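Local structure of alcohol dehydrogenase IV (Corynebacterium glutamicum, 3IV7) at residues Val42-Glu46 / His65-Val69. The protein probably acts as an NAD-dependent maleylacetate reductase of the iron-containing alcohol dehydrogenase family. Residues are numbered along the deposited sequence.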
loop_
_atom_site.group_PDB
_atom_site.type_symbol
_atom_site.label_atom_id
_atom_site.label_comp_id
_atom_site.label_asym_id
_atom_site.label_seq_id
_atom_site.Cartn_x
_atom_site.Cartn_y
_atom_site.Cartn_z
ATOM N N VAL A 42 8.956 -26.934 -5.294
ATOM C CA VAL A 42 7.784 -26.758 -4.433
ATOM C C VAL A 42 8.122 -27.236 -3.012
ATOM O O VAL A 42 8.647 -28.349 -2.805
ATOM C CB VAL A 42 6.551 -27.514 -4.967
ATOM C CG1 VAL A 42 5.421 -27.459 -3.973
ATOM C CG2 VAL A 42 6.091 -26.915 -6.310
ATOM N N ILE A 43 7.839 -26.384 -2.048
ATOM C CA ILE A 43 8.159 -26.644 -0.660
ATOM C C ILE A 43 6.855 -26.748 0.091
ATOM O O ILE A 43 6.050 -25.815 0.074
ATOM C CB ILE A 43 9.021 -25.486 -0.056
ATOM C CG1 ILE A 43 10.341 -25.378 -0.784
ATOM C CG2 ILE A 43 9.237 -25.696 1.461
ATOM C CD1 ILE A 43 10.971 -24.028 -0.711
ATOM N N ALA A 44 6.661 -27.859 0.780
ATOM C CA ALA A 44 5.432 -28.076 1.545
ATOM C C ALA A 44 5.671 -29.209 2.562
ATOM O O ALA A 44 6.339 -30.164 2.258
ATOM C CB ALA A 44 4.260 -28.458 0.584
ATOM N N GLY A 45 5.152 -29.061 3.770
ATOM C CA GLY A 45 5.250 -30.121 4.762
ATOM C C GLY A 45 4.424 -31.319 4.321
ATOM O O GLY A 45 3.488 -31.180 3.504
ATOM N N GLU A 46 4.779 -32.494 4.840
ATOM C CA GLU A 46 4.106 -33.769 4.493
ATOM C C GLU A 46 2.593 -33.656 4.529
ATOM O O GLU A 46 1.920 -34.158 3.657
ATOM C CB GLU A 46 4.554 -34.868 5.454
ATOM C CG GLU A 46 6.029 -35.279 5.299
ATOM C CD GLU A 46 6.577 -36.049 6.526
ATOM O OE1 GLU A 46 5.761 -36.596 7.307
ATOM O OE2 GLU A 46 7.826 -36.099 6.695
ATOM N N HIS A 65 9.983 -30.691 -2.009
ATOM C CA HIS A 65 10.766 -30.718 -0.797
ATOM C C HIS A 65 9.840 -30.635 0.382
ATOM O O HIS A 65 9.097 -29.654 0.519
ATOM C CB HIS A 65 11.755 -29.546 -0.804
ATOM C CG HIS A 65 12.700 -29.541 0.352
ATOM N ND1 HIS A 65 13.870 -30.274 0.362
ATOM C CD2 HIS A 65 12.656 -28.880 1.538
ATOM C CE1 HIS A 65 14.499 -30.074 1.508
ATOM N NE2 HIS A 65 13.786 -29.234 2.238
ATOM N N ASP A 66 9.848 -31.673 1.238
ATOM C CA ASP A 66 8.942 -31.706 2.369
ATOM C C ASP A 66 9.540 -31.544 3.759
ATOM O O ASP A 66 8.784 -31.554 4.755
ATOM C CB ASP A 66 7.997 -32.908 2.307
ATOM C CG ASP A 66 8.709 -34.261 2.486
ATOM O OD1 ASP A 66 9.912 -34.314 2.831
ATOM O OD2 ASP A 66 8.032 -35.280 2.264
ATOM N N GLU A 67 10.847 -31.272 3.859
ATOM C CA GLU A 67 11.442 -31.078 5.188
ATOM C C GLU A 67 11.183 -29.682 5.721
ATOM O O GLU A 67 12.016 -28.816 5.630
ATOM C CB GLU A 67 12.945 -31.410 5.235
ATOM C CG GLU A 67 13.452 -31.353 6.671
ATOM C CD GLU A 67 14.933 -31.612 6.840
ATOM O OE1 GLU A 67 15.709 -31.495 5.875
ATOM O OE2 GLU A 67 15.326 -31.878 7.992
ATOM N N VAL A 68 10.008 -29.494 6.296
ATOM C CA VAL A 68 9.606 -28.238 6.856
ATOM C C VAL A 68 9.593 -28.450 8.351
ATOM O O VAL A 68 8.992 -29.394 8.829
ATOM C CB VAL A 68 8.209 -27.836 6.348
ATOM C CG1 VAL A 68 7.660 -26.603 7.096
ATOM C CG2 VAL A 68 8.249 -27.622 4.838
ATOM N N VAL A 69 10.308 -27.592 9.085
ATOM C CA VAL A 69 10.482 -27.761 10.539
ATOM C C VAL A 69 10.279 -26.422 11.212
ATOM O O VAL A 69 10.817 -25.420 10.779
ATOM C CB VAL A 69 11.884 -28.339 10.850
ATOM C CG1 VAL A 69 12.079 -28.591 12.379
ATOM C CG2 VAL A 69 12.079 -29.611 10.103
HETATM O O HOH W 1 7.049 -32.600 6.738
#
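Two parallel strands meet here at their C-terminal ends, and the chains stay close beyond the bridge: Gly45 CA is 4.7 Å from Asp66 CA. Ile43 and His65 form a parallel bridge. His65 N donates to Val42 O (2.8 Å), and Ala44 N donates to His65 O (3.0 Å). Both bonds are nearly straight. Past the bridge, Asp66 CA lies 3.0 Å from Ala44 O in a CA-H...O contact.

Ile43 (chi1 m, chi2 t) and His65 (chi1 t) project from the same face of the sheet. Ile43 CG1 is 4.4 Å from His65 CB, so the pair touches loosely near the backbone. Val68 packs against 42-46 beyond the bridge. An inverse gamma turn centred on Glu67, with a weak bond from Val68 N to Asp66 O (2.8 Å), brings Val68 back toward 42-46. With chi1 t, its CG2 reaches Ile43 CG2 (4.0 Å) and Gly45 N (3.6 Å). Glu67 itself points away and forms a salt bridge with Arg79.

At the outer end a water joins the loops, accepting from Glu46 N (3.0 Å) and donating to Asp66 O (2.8 Å). Glu46 CG approaches Asp66 OD2 (3.6 Å), but their carboxylates do not pair: Glu46 OE2 and Asp66 OD2 are like charges 4.5 Å apart.

The parallel sheet fits the Rossmann-like N-terminal domain of this family. Strand 63-65 is its outermost strand on this side within the chain, and Ile43 bonds to strand 91-96 on the inner side. Ile43, His65 and Val68 touch helix 98-111, and His65 also meets Ala80 of helix 74-86. On the opposite face, Val42 and Ala44 pack on helix 49-55.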